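Long-range contacts in sortase (Streptomyces avermitilis, PDB 5GO5), which is a housekeeping class E sortase, a cysteine transpeptidase that probably attaches secreted proteins to the cell wall by way of an acyl-thioester intermediate: residues A52-R58 against D118-T123; G79-Y83 against F95-G99; D110-L114 against R178-W182; D134-T140 against K154-E158. All blocks are in the same frame, centred on the assembly; numbering follows the deposited sequence.

All four contacts belong to one beta barrel of the sortase fold. Contacts 1 and 2 share its interior: their centres lie 13 Å apart, and M54 SD meets L80 CD1 at 3.8 Å. Contact 3 joins contact 1 through I56 CG2 and L114 CD2, 3.8 Å apart, and contact 4 through the adjacent strands 178-190 and 127-140, where R178 N lies 2.8 Å from T140 O, a probable hydrogen bond. Contact 2 is nearest the predicted active site, since G99 borders the bound glycine and precedes H100; the F111 side chain of contact 3 is about 8 Å from that ligand. Contacts 1 and 4 lie away from the annotated sites.

Contact 1 of 4, residues A52-R58 against D118-T123; sequences AVMYIPR and DEVVLT
V53 and Y55 pair with T123 and V121 as antiparallel hydrogen-bonded partners, joining strand 50-55 to strand 119-123 in the beta barrel of the sortase fold. The register follows from reciprocal bonds: Y55 N reaches V121 O at 2.8 Å, and V121 N returns to Y55 O at 2.9 Å. M54 and L122 form the non-hydrogen-bonded pair between them, their buried side chains on the face opposite to Y55. The M54 side chain can be followed outward. Its CB lies 4.1 Å from L122 CD2, and its CG passes V120 CG1 at 4.0 Å. SD continues past the same V120 CG1 at 3.9 Å. A bend at chi3 (-66°) then swings CE back to L122 CD2, 4.0 Å away, so the thioether spans two residues of the facing strand. Beyond the strands, R58 grips D118 side-on, NE to OD2 at 2.8 Å and NH2 to OD1 at 2.9 Å, although the guanidinium and carboxylate planes are 39° apart. R115 N is a further donor to OD2. Replacing R58 by an alanine would probably leave the D118 carboxylate without this counter-charge and freer to turn. Near the salt bridge, one water accepts from R58 N and donates to E119 O.

Contact 2 of 4, residues G79-Y83 against F95-G99; sequences GLGHY and FAVAG
H82 and F95 both carry CG anti to the backbone N (chi1 175° and 173°), which brings their rings next to each other across the two strands. The planes are only 22° apart and the centroids 4.8 Å, but the rings are offset so that little of one covers the other. The closest approach is that of H82 CD2, which lies 3.5 Å from F95 CE1 and 3.2 Å from A96 O. The imidazole is held in its rotation from outside, ND1 by E69 OE1 and NE2 by the carbonyl of A87; two such acceptors would suit a protonated ring. Y83 has CG anti to its carbonyl carbon instead, and its ring runs along the methyls of the facing strand: CD1 meets A96 CB at 3.7 Å, and CE1 meets A98 CB at 3.9 Å. Next along the strands, G81 and A98 form a hydrogen-bonded pair, with G81 N to A98 O at 2.9 Å and A98 N to G81 O at 2.8 Å. L80 packs on V97 CG1 through its CB, while its CD2 lies 3.8 Å from G99 CA, where a CB on G99 would collide with it. Strands 80-82 and 93-98 thus make a buried antiparallel beta hairpin of the sortase barrel, delivering G99 to the glycine-binding pocket beside H100, the predicted proton donor/acceptor.

Contact 3 of 4, residues D110-L114 against R178-W182; sequences DFPKL and RLIVW
The F111 ring meets strand 178-182 with its rim. V181 N lies near the ring plane, 3.8 Å from F111 CZ, and I180 C is in plane at the edge. One face is occupied by L114 of the same segment, whose CD1 sits 3.8 Å above the centre of the F111 ring. L179 comes in at a slant, its CB 3.6 Å from F111 CD1, and the two side chains run antiparallel alongside one another. Both V181 methyls lie beyond the CE1-CZ end of the ring, on the side that L114 covers: CG1 is 4.0 Å from F111 CE1, and CG2 is 4.0 Å from F111 CZ. The torsion of V181, with CG1 anti to the carbonyl carbon (chi1 -66°), turns these two methyls to the loop, and L114 CD1 reaches both at 4.2 Å. P112 crosses L179 at about a right angle, its CG 3.9 Å from L179 CD1. The side-chain contacts between the two segments are apolar. The loop keeps its form through a 3-10 turn, in which L114 N bonds to F111 O at 3.0 Å. F108 adds an edge-to-face ring contact with F111, and R101, a residue of the glycine pocket, touches both P112 and L179. The loop packs against strand 178-190, which runs between strands 162-167 and 127-140; F111 also reaches L166 of the former, and V181 reaches I133 of the latter.

Contact 4 of 4, residues D134-T140 against K154-E158; sequences DTGPYKT and KSGYE
A classic beta bulge, in which D134 and T135 both face W182, presents two side chains to the loop 154-158. Y157 OH donates to D134 OD2 at 2.6 Å, using the anti lone pair of that oxygen, with the ring and carboxylate planes almost perpendicular (89°). H184 ND1 is a second partner of the same OD2. T135 OG1 donates to S155 O at 2.7 Å, approaching from 34° out of the carbonyl plane. The loop is braced internally by an ST turn, Y157 N to S155 OG at 3.1 Å; that OG is also hydrogen-bonded to P152 O. Farther along the strand, Y138 has CG anti to the backbone N (chi1 170°), and its hydroxyl accepts from K154 NZ at 2.7 Å. The extended lysine chain crosses the tyrosine at about a right angle, CD lying 3.5 Å from Y138 CE2, while NZ sits in the ring plane. A phenylalanine in place of Y138 would probably leave K154 NZ one acceptor short, held mainly by its salt bridge to D144. The loop lies over the strands: T135, K154 and S155 all touch W182 of strand 178-190, and the Y157 ring stacks with Y163 of strand 162-167.

Contact 1 of 4, residues A52-R58 against D118-T123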
loop_
_atom_site.group_PDB
_atom_site.type_symbol
_atom_site.label_atom_id
_atom_site.label_comp_id
_atom_site.label_asym_id
_atom_site.label_seq_id
_atom_site.Cartn_x
_atom_site.Cartn_y
_atom_site.Cartn_z
ATOM N N ALA A 52 1.374 3.171 -10.862
ATOM C CA ALA A 52 1.195 1.778 -10.619
ATOM C C ALA A 52 -0.249 1.476 -10.433
ATOM O O ALA A 52 -1.097 2.378 -10.291
ATOM C CB ALA A 52 2.017 1.298 -9.400
ATOM N N VAL A 53 -0.579 0.183 -10.465
ATOM C CA VAL A 53 -1.913 -0.265 -10.104
ATOM C C VAL A 53 -1.780 -1.271 -8.957
ATOM O O VAL A 53 -0.876 -2.137 -9.009
ATOM C CB VAL A 53 -2.653 -0.960 -11.283
ATOM C CG1 VAL A 53 -4.025 -1.410 -10.884
ATOM C CG2 VAL A 53 -2.708 -0.050 -12.493
ATOM N N MET A 54 -2.697 -1.169 -7.995
ATOM C CA MET A 54 -2.750 -2.048 -6.846
ATOM C C MET A 54 -3.952 -2.968 -6.922
ATOM O O MET A 54 -5.051 -2.541 -7.247
ATOM C CB MET A 54 -2.777 -1.245 -5.544
ATOM C CG MET A 54 -2.587 -2.077 -4.271
ATOM S SD MET A 54 -2.705 -1.118 -2.731
ATOM C CE MET A 54 -1.276 -0.058 -2.858
ATOM N N TYR A 55 -3.724 -4.207 -6.503
ATOM C CA TYR A 55 -4.743 -5.220 -6.320
ATOM C C TYR A 55 -4.577 -5.839 -4.933
ATOM O O TYR A 55 -3.458 -6.099 -4.509
ATOM C CB TYR A 55 -4.543 -6.337 -7.364
ATOM C CG TYR A 55 -4.576 -5.871 -8.809
ATOM C CD1 TYR A 55 -3.448 -5.327 -9.443
ATOM C CD2 TYR A 55 -5.794 -5.930 -9.567
ATOM C CE1 TYR A 55 -3.501 -4.868 -10.758
ATOM C CE2 TYR A 55 -5.827 -5.487 -10.856
ATOM C CZ TYR A 55 -4.709 -4.934 -11.461
ATOM O OH TYR A 55 -4.755 -4.483 -12.744
ATOM N N ILE A 56 -5.680 -6.101 -4.240
ATOM C CA ILE A 56 -5.656 -6.751 -2.933
ATOM C C ILE A 56 -6.779 -7.782 -2.942
ATOM O O ILE A 56 -7.920 -7.404 -2.792
ATOM C CB ILE A 56 -5.847 -5.763 -1.800
ATOM C CG1 ILE A 56 -4.754 -4.669 -1.848
ATOM C CG2 ILE A 56 -5.797 -6.463 -0.464
ATOM C CD1 ILE A 56 -4.949 -3.569 -0.829
ATOM N N PRO A 57 -6.427 -9.041 -3.136
ATOM C CA PRO A 57 -7.475 -10.089 -3.245
ATOM C C PRO A 57 -8.498 -10.069 -2.086
ATOM O O PRO A 57 -9.702 -10.253 -2.312
ATOM C CB PRO A 57 -6.637 -11.341 -3.297
ATOM C CG PRO A 57 -5.427 -10.963 -4.085
ATOM C CD PRO A 57 -5.125 -9.546 -3.603
ATOM N N ARG A 58 -8.068 -9.775 -0.863
ATOM C CA ARG A 58 -8.967 -9.700 0.286
ATOM C C ARG A 58 -10.089 -8.711 0.120
ATOM O O ARG A 58 -11.191 -8.915 0.634
ATOM C CB ARG A 58 -8.223 -9.383 1.585
ATOM C CG ARG A 58 -9.052 -9.242 2.853
ATOM C CD ARG A 58 -9.706 -10.563 3.277
ATOM N NE ARG A 58 -8.700 -11.517 3.672
ATOM C CZ ARG A 58 -8.935 -12.796 3.955
ATOM N NH1 ARG A 58 -10.183 -13.287 3.870
ATOM N NH2 ARG A 58 -7.915 -13.593 4.278
ATOM N N ASP A 118 -2.215 -11.826 4.054
ATOM C CA ASP A 118 -2.895 -11.287 2.870
ATOM C C ASP A 118 -1.888 -10.574 1.960
ATOM O O ASP A 118 -0.994 -9.892 2.439
ATOM C CB ASP A 118 -4.005 -10.367 3.248
ATOM C CG ASP A 118 -5.262 -11.093 3.711
ATOM O OD1 ASP A 118 -5.377 -12.335 3.560
ATOM O OD2 ASP A 118 -6.142 -10.403 4.203
ATOM N N GLU A 119 -2.069 -10.752 0.655
ATOM C CA GLU A 119 -1.199 -10.213 -0.356
ATOM C C GLU A 119 -1.695 -8.851 -0.829
ATOM O O GLU A 119 -2.915 -8.599 -0.956
ATOM C CB GLU A 119 -1.111 -11.160 -1.541
ATOM C CG GLU A 119 -0.521 -12.521 -1.181
ATOM C CD GLU A 119 -1.260 -13.670 -1.886
ATOM O OE1 GLU A 119 -2.499 -13.600 -2.134
ATOM O OE2 GLU A 119 -0.593 -14.645 -2.243
ATOM N N VAL A 120 -0.730 -7.991 -1.113
ATOM C CA VAL A 120 -0.929 -6.687 -1.743
ATOM C C VAL A 120 -0.036 -6.668 -2.962
ATOM O O VAL A 120 1.165 -6.810 -2.841
ATOM C CB VAL A 120 -0.569 -5.530 -0.767
ATOM C CG1 VAL A 120 -0.717 -4.194 -1.444
ATOM C CG2 VAL A 120 -1.396 -5.613 0.525
ATOM N N VAL A 121 -0.640 -6.569 -4.148
ATOM C CA VAL A 121 0.035 -6.796 -5.396
ATOM C C VAL A 121 0.014 -5.528 -6.220
ATOM O O VAL A 121 -1.057 -4.920 -6.345
ATOM C CB VAL A 121 -0.643 -7.916 -6.206
ATOM C CG1 VAL A 121 0.081 -8.170 -7.512
ATOM C CG2 VAL A 121 -0.640 -9.208 -5.378
ATOM N N LEU A 122 1.174 -5.120 -6.736
ATOM C CA LEU A 122 1.248 -3.989 -7.632
ATOM C C LEU A 122 1.942 -4.309 -8.916
ATOM O O LEU A 122 2.865 -5.140 -8.962
ATOM C CB LEU A 122 1.973 -2.803 -7.013
ATOM C CG LEU A 122 1.269 -2.204 -5.795
ATOM C CD1 LEU A 122 1.788 -2.759 -4.482
ATOM C CD2 LEU A 122 1.309 -0.678 -5.783
ATOM N N THR A 123 1.516 -3.617 -9.966
ATOM C CA THR A 123 2.234 -3.617 -11.216
ATOM C C THR A 123 2.637 -2.192 -11.580
ATOM O O THR A 123 1.844 -1.250 -11.391
ATOM C CB THR A 123 1.463 -4.280 -12.391
ATOM O OG1 THR A 123 2.203 -4.076 -13.599
ATOM C CG2 THR A 123 0.049 -3.742 -12.537
HETATM O O HOH W 1 -5.300 -9.874 -0.157
#

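Contact 2 of 4, residues G79-Y83 against F95-G99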
loop_
_atom_site.group_PDB
_atom_site.type_symbol
_atom_site.label_atom_id
_atom_site.label_comp_id
_atom_site.label_asym_id
_atom_site.label_seq_id
_atom_site.Cartn_x
_atom_site.Cartn_y
_atom_site.Cartn_z
ATOM N N GLY A 79 -7.506 8.434 -6.439
ATOM C CA GLY A 79 -6.958 7.092 -6.239
ATOM C C GLY A 79 -6.167 7.026 -4.936
ATOM O O GLY A 79 -6.332 7.823 -4.053
ATOM N N LEU A 80 -5.311 6.045 -4.854
ATOM C CA LEU A 80 -4.419 5.925 -3.724
ATOM C C LEU A 80 -3.224 6.841 -3.958
ATOM O O LEU A 80 -2.826 7.078 -5.081
ATOM C CB LEU A 80 -3.938 4.502 -3.653
ATOM C CG LEU A 80 -5.080 3.516 -3.549
ATOM C CD1 LEU A 80 -4.540 2.120 -3.461
ATOM C CD2 LEU A 80 -5.973 3.755 -2.349
ATOM N N GLY A 81 -2.622 7.325 -2.879
ATOM C CA GLY A 81 -1.489 8.236 -2.989
ATOM C C GLY A 81 -0.237 7.702 -2.303
ATOM O O GLY A 81 -0.309 7.277 -1.136
ATOM N N HIS A 82 0.877 7.732 -3.016
ATOM C CA HIS A 82 2.171 7.365 -2.488
ATOM C C HIS A 82 2.810 8.546 -1.765
ATOM O O HIS A 82 2.960 9.602 -2.353
ATOM C CB HIS A 82 3.088 6.901 -3.600
ATOM C CG HIS A 82 4.479 6.624 -3.170
ATOM N ND1 HIS A 82 5.552 7.328 -3.683
ATOM C CD2 HIS A 82 4.994 5.688 -2.341
ATOM C CE1 HIS A 82 6.670 6.860 -3.148
ATOM N NE2 HIS A 82 6.363 5.848 -2.361
ATOM N N TYR A 83 3.190 8.337 -0.499
ATOM C CA TYR A 83 3.982 9.340 0.212
ATOM C C TYR A 83 5.294 9.603 -0.534
ATOM O O TYR A 83 6.122 8.713 -0.716
ATOM C CB TYR A 83 4.226 8.944 1.665
ATOM C CG TYR A 83 3.009 9.007 2.529
ATOM C CD1 TYR A 83 2.148 7.900 2.676
ATOM C CD2 TYR A 83 2.728 10.157 3.253
ATOM C CE1 TYR A 83 1.036 7.959 3.497
ATOM C CE2 TYR A 83 1.615 10.247 4.033
ATOM C CZ TYR A 83 0.782 9.140 4.183
ATOM O OH TYR A 83 -0.282 9.234 5.012
ATOM N N PHE A 95 7.586 1.561 1.153
ATOM C CA PHE A 95 6.712 2.114 0.110
ATOM C C PHE A 95 5.342 2.352 0.741
ATOM O O PHE A 95 4.598 1.431 0.967
ATOM C CB PHE A 95 6.645 1.130 -1.051
ATOM C CG PHE A 95 5.653 1.470 -2.141
ATOM C CD1 PHE A 95 5.958 2.371 -3.142
ATOM C CD2 PHE A 95 4.418 0.842 -2.188
ATOM C CE1 PHE A 95 5.033 2.663 -4.144
ATOM C CE2 PHE A 95 3.518 1.137 -3.177
ATOM C CZ PHE A 95 3.829 2.043 -4.168
ATOM N N ALA A 96 5.043 3.611 1.035
ATOM C CA ALA A 96 3.872 3.922 1.833
ATOM C C ALA A 96 2.791 4.561 0.997
ATOM O O ALA A 96 3.047 5.476 0.213
ATOM C CB ALA A 96 4.257 4.836 2.963
ATOM N N VAL A 97 1.565 4.092 1.203
ATOM C CA VAL A 97 0.400 4.473 0.381
ATOM C C VAL A 97 -0.796 4.774 1.271
ATOM O O VAL A 97 -1.089 4.006 2.218
ATOM C CB VAL A 97 0.031 3.368 -0.612
ATOM C CG1 VAL A 97 -1.230 3.709 -1.395
ATOM C CG2 VAL A 97 1.179 3.084 -1.536
ATOM N N ALA A 98 -1.453 5.903 0.976
ATOM C CA ALA A 98 -2.650 6.341 1.671
ATOM C C ALA A 98 -3.893 6.148 0.817
ATOM O O ALA A 98 -3.844 6.342 -0.386
ATOM C CB ALA A 98 -2.509 7.791 1.997
ATOM N N GLY A 99 -5.015 5.874 1.469
ATOM C CA GLY A 99 -6.311 5.859 0.763
ATOM C C GLY A 99 -7.458 6.151 1.696
ATOM O O GLY A 99 -7.385 5.920 2.914
#

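Contact 3 of 4, residues D110-L114 against R178-W182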
loop_
_atom_site.group_PDB
_atom_site.type_symbol
_atom_site.label_atom_id
_atom_site.label_comp_id
_atom_site.label_asym_id
_atom_site.label_seq_id
_atom_site.Cartn_x
_atom_site.Cartn_y
_atom_site.Cartn_z
ATOM N N ASP A 110 -13.123 -1.679 3.205
ATOM C CA ASP A 110 -13.021 -2.989 3.868
ATOM C C ASP A 110 -11.633 -3.257 4.487
ATOM O O ASP A 110 -11.280 -4.392 4.754
ATOM C CB ASP A 110 -13.377 -4.102 2.886
ATOM C CG ASP A 110 -14.868 -4.108 2.505
ATOM O OD1 ASP A 110 -15.695 -3.841 3.369
ATOM O OD2 ASP A 110 -15.197 -4.341 1.331
ATOM N N PHE A 111 -10.913 -2.189 4.812
ATOM C CA PHE A 111 -9.579 -2.285 5.436
ATOM C C PHE A 111 -9.559 -3.177 6.665
ATOM O O PHE A 111 -8.643 -3.950 6.855
ATOM C CB PHE A 111 -9.106 -0.876 5.767
ATOM C CG PHE A 111 -7.619 -0.730 5.884
ATOM C CD1 PHE A 111 -6.946 -1.015 7.059
ATOM C CD2 PHE A 111 -6.882 -0.277 4.788
ATOM C CE1 PHE A 111 -5.568 -0.793 7.171
ATOM C CE2 PHE A 111 -5.496 -0.086 4.897
ATOM C CZ PHE A 111 -4.852 -0.299 6.093
ATOM N N PRO A 112 -10.608 -3.112 7.512
ATOM C CA PRO A 112 -10.568 -3.981 8.678
ATOM C C PRO A 112 -10.532 -5.490 8.409
ATOM O O PRO A 112 -10.125 -6.253 9.300
ATOM C CB PRO A 112 -11.854 -3.589 9.431
ATOM C CG PRO A 112 -12.116 -2.206 9.047
ATOM C CD PRO A 112 -11.748 -2.173 7.583
ATOM N N LYS A 113 -10.893 -5.919 7.204
ATOM C CA LYS A 113 -10.828 -7.312 6.796
ATOM C C LYS A 113 -9.444 -7.826 6.452
ATOM O O LYS A 113 -9.237 -9.051 6.295
ATOM C CB LYS A 113 -11.712 -7.554 5.597
ATOM C CG LYS A 113 -13.195 -7.367 5.861
ATOM C CD LYS A 113 -13.997 -7.540 4.584
ATOM C CE LYS A 113 -13.732 -8.860 3.857
ATOM N N LEU A 114 -8.475 -6.903 6.301
ATOM C CA LEU A 114 -7.122 -7.340 6.020
ATOM C C LEU A 114 -6.529 -8.154 7.177
ATOM O O LEU A 114 -6.803 -7.864 8.340
ATOM C CB LEU A 114 -6.208 -6.132 5.711
ATOM C CG LEU A 114 -6.582 -5.311 4.492
ATOM C CD1 LEU A 114 -5.814 -4.004 4.456
ATOM C CD2 LEU A 114 -6.397 -6.151 3.231
ATOM N N ARG A 178 -6.914 6.135 12.528
ATOM C CA ARG A 178 -6.550 5.493 11.253
ATOM C C ARG A 178 -6.200 4.054 11.506
ATOM O O ARG A 178 -5.837 3.685 12.604
ATOM C CB ARG A 178 -5.334 6.188 10.655
ATOM C CG ARG A 178 -5.588 7.624 10.332
ATOM C CD ARG A 178 -4.353 8.260 9.764
ATOM N NE ARG A 178 -4.687 9.591 9.246
ATOM C CZ ARG A 178 -3.827 10.390 8.646
ATOM N NH1 ARG A 178 -2.581 9.985 8.423
ATOM N NH2 ARG A 178 -4.220 11.597 8.244
ATOM N N LEU A 179 -6.247 3.249 10.446
ATOM C CA LEU A 179 -5.778 1.934 10.457
ATOM C C LEU A 179 -4.583 1.780 9.516
ATOM O O LEU A 179 -4.561 2.402 8.442
ATOM C CB LEU A 179 -6.849 0.975 10.000
ATOM C CG LEU A 179 -8.074 0.860 10.928
ATOM C CD1 LEU A 179 -9.063 -0.092 10.285
ATOM C CD2 LEU A 179 -7.651 0.340 12.273
ATOM N N ILE A 180 -3.640 0.956 9.944
ATOM C CA ILE A 180 -2.364 0.769 9.242
ATOM C C ILE A 180 -2.141 -0.717 9.074
ATOM O O ILE A 180 -2.383 -1.526 9.999
ATOM C CB ILE A 180 -1.131 1.306 10.027
ATOM C CG1 ILE A 180 -1.377 2.655 10.738
ATOM C CG2 ILE A 180 0.142 1.323 9.159
ATOM C CD1 ILE A 180 -1.530 3.810 9.798
ATOM N N VAL A 181 -1.609 -1.114 7.914
ATOM C CA VAL A 181 -0.957 -2.432 7.800
ATOM C C VAL A 181 0.461 -2.271 7.240
ATOM O O VAL A 181 0.734 -1.347 6.465
ATOM C CB VAL A 181 -1.715 -3.455 6.918
ATOM C CG1 VAL A 181 -3.033 -3.834 7.553
ATOM C CG2 VAL A 181 -1.920 -2.933 5.521
ATOM N N TRP A 182 1.336 -3.185 7.641
ATOM C CA TRP A 182 2.671 -3.272 7.139
ATOM C C TRP A 182 2.914 -4.614 6.494
ATOM O O TRP A 182 2.521 -5.644 7.034
ATOM C CB TRP A 182 3.721 -3.065 8.245
ATOM C CG TRP A 182 3.713 -1.723 8.883
ATOM C CD1 TRP A 182 4.337 -0.611 8.446
ATOM C CD2 TRP A 182 3.022 -1.357 10.093
ATOM N NE1 TRP A 182 4.104 0.451 9.328
ATOM C CE2 TRP A 182 3.334 -0.003 10.358
ATOM C CE3 TRP A 182 2.211 -2.060 11.009
ATOM C CZ2 TRP A 182 2.823 0.675 11.466
ATOM C CZ3 TRP A 182 1.686 -1.366 12.118
ATOM C CH2 TRP A 182 2.017 -0.029 12.336
#

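Contact 4 of 4, residues D134-T140 against K154-E158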
loop_
_atom_site.group_PDB
_atom_site.type_symbol
_atom_site.label_atom_id
_atom_site.label_comp_id
_atom_site.label_asym_id
_atom_site.label_seq_id
_atom_site.Cartn_x
_atom_site.Cartn_y
_atom_site.Cartn_z
ATOM N N ASP A 134 2.341 -8.395 7.269
ATOM C CA ASP A 134 2.871 -9.004 8.512
ATOM C C ASP A 134 2.207 -8.495 9.769
ATOM O O ASP A 134 2.123 -9.230 10.781
ATOM C CB ASP A 134 4.337 -8.739 8.623
ATOM C CG ASP A 134 5.129 -9.402 7.545
ATOM O OD1 ASP A 134 5.077 -10.638 7.423
ATOM O OD2 ASP A 134 5.779 -8.688 6.759
ATOM N N THR A 135 1.805 -7.234 9.770
ATOM C CA THR A 135 1.308 -6.561 10.974
ATOM C C THR A 135 0.112 -5.694 10.650
ATOM O O THR A 135 0.078 -5.041 9.619
ATOM C CB THR A 135 2.440 -5.733 11.591
ATOM O OG1 THR A 135 3.547 -6.593 11.780
ATOM C CG2 THR A 135 2.028 -5.118 12.930
ATOM N N GLY A 136 -0.881 -5.722 11.546
ATOM C CA GLY A 136 -2.070 -4.903 11.459
ATOM C C GLY A 136 -3.273 -5.743 11.047
ATOM O O GLY A 136 -3.131 -6.979 10.865
ATOM N N PRO A 137 -4.434 -5.113 10.857
ATOM C CA PRO A 137 -4.612 -3.675 10.954
ATOM C C PRO A 137 -4.427 -3.125 12.355
ATOM O O PRO A 137 -4.939 -3.709 13.339
ATOM C CB PRO A 137 -6.043 -3.451 10.488
ATOM C CG PRO A 137 -6.346 -4.600 9.656
ATOM C CD PRO A 137 -5.619 -5.746 10.280
ATOM N N TYR A 138 -3.711 -2.012 12.429
ATOM C CA TYR A 138 -3.290 -1.386 13.669
ATOM C C TYR A 138 -3.959 -0.038 13.753
ATOM O O TYR A 138 -3.851 0.777 12.840
ATOM C CB TYR A 138 -1.764 -1.294 13.722
ATOM C CG TYR A 138 -1.251 -0.433 14.863
ATOM C CD1 TYR A 138 -1.294 -0.880 16.189
ATOM C CD2 TYR A 138 -0.759 0.845 14.627
ATOM C CE1 TYR A 138 -0.848 -0.066 17.238
ATOM C CE2 TYR A 138 -0.299 1.649 15.677
ATOM C CZ TYR A 138 -0.369 1.190 16.972
ATOM O OH TYR A 138 0.098 2.031 17.984
ATOM N N LYS A 139 -4.634 0.218 14.883
ATOM C CA LYS A 139 -5.373 1.427 15.061
ATOM C C LYS A 139 -4.454 2.492 15.635
ATOM O O LYS A 139 -3.784 2.286 16.661
ATOM C CB LYS A 139 -6.574 1.160 15.982
ATOM C CG LYS A 139 -7.587 2.271 16.070
ATOM C CD LYS A 139 -8.778 1.861 16.961
ATOM C CE LYS A 139 -9.805 1.026 16.219
ATOM N N THR A 140 -4.383 3.629 14.977
ATOM C CA THR A 140 -3.626 4.715 15.539
ATOM C C THR A 140 -4.194 6.084 15.256
ATOM O O THR A 140 -5.296 6.200 14.770
ATOM C CB THR A 140 -2.160 4.622 15.145
ATOM O OG1 THR A 140 -1.409 5.525 15.978
ATOM C CG2 THR A 140 -1.960 4.898 13.624
ATOM N N LYS A 154 6.380 0.470 15.149
ATOM C CA LYS A 154 5.197 -0.337 15.393
ATOM C C LYS A 154 4.983 -1.489 14.399
ATOM O O LYS A 154 4.113 -2.356 14.613
ATOM C CB LYS A 154 3.969 0.559 15.465
ATOM C CG LYS A 154 4.091 1.569 16.601
ATOM C CD LYS A 154 2.930 2.521 16.618
ATOM C CE LYS A 154 2.960 3.428 17.841
ATOM N NZ LYS A 154 1.724 4.227 17.837
ATOM N N SER A 155 5.788 -1.538 13.345
ATOM C CA SER A 155 5.643 -2.643 12.393
ATOM C C SER A 155 6.078 -3.988 12.932
ATOM O O SER A 155 5.724 -5.017 12.351
ATOM C CB SER A 155 6.426 -2.341 11.135
ATOM O OG SER A 155 7.840 -2.303 11.406
ATOM N N GLY A 156 6.957 -3.990 13.942
ATOM C CA GLY A 156 7.606 -5.212 14.349
ATOM C C GLY A 156 8.868 -5.544 13.598
ATOM O O GLY A 156 9.587 -6.458 14.008
ATOM N N TYR A 157 9.179 -4.834 12.502
ATOM C CA TYR A 157 10.368 -5.136 11.782
ATOM C C TYR A 157 11.536 -4.556 12.598
ATOM O O TYR A 157 11.413 -3.504 13.241
ATOM C CB TYR A 157 10.400 -4.491 10.391
ATOM C CG TYR A 157 9.237 -4.932 9.483
ATOM C CD1 TYR A 157 8.945 -6.281 9.292
ATOM C CD2 TYR A 157 8.467 -4.002 8.807
ATOM C CE1 TYR A 157 7.881 -6.665 8.484
ATOM C CE2 TYR A 157 7.430 -4.388 7.977
ATOM C CZ TYR A 157 7.143 -5.708 7.832
ATOM O OH TYR A 157 6.098 -6.090 6.989
ATOM N N GLU A 158 12.626 -5.264 12.536
ATOM C CA GLU A 158 13.796 -4.937 13.362
ATOM C C GLU A 158 15.030 -4.760 12.528
ATOM O O GLU A 158 16.148 -4.896 13.026
ATOM C CB GLU A 158 14.000 -6.092 14.328
ATOM C CG GLU A 158 13.016 -6.102 15.491
ATOM C CD GLU A 158 13.313 -5.036 16.554
ATOM O OE1 GLU A 158 14.332 -5.171 17.294
ATOM O OE2 GLU A 158 12.532 -4.068 16.661
#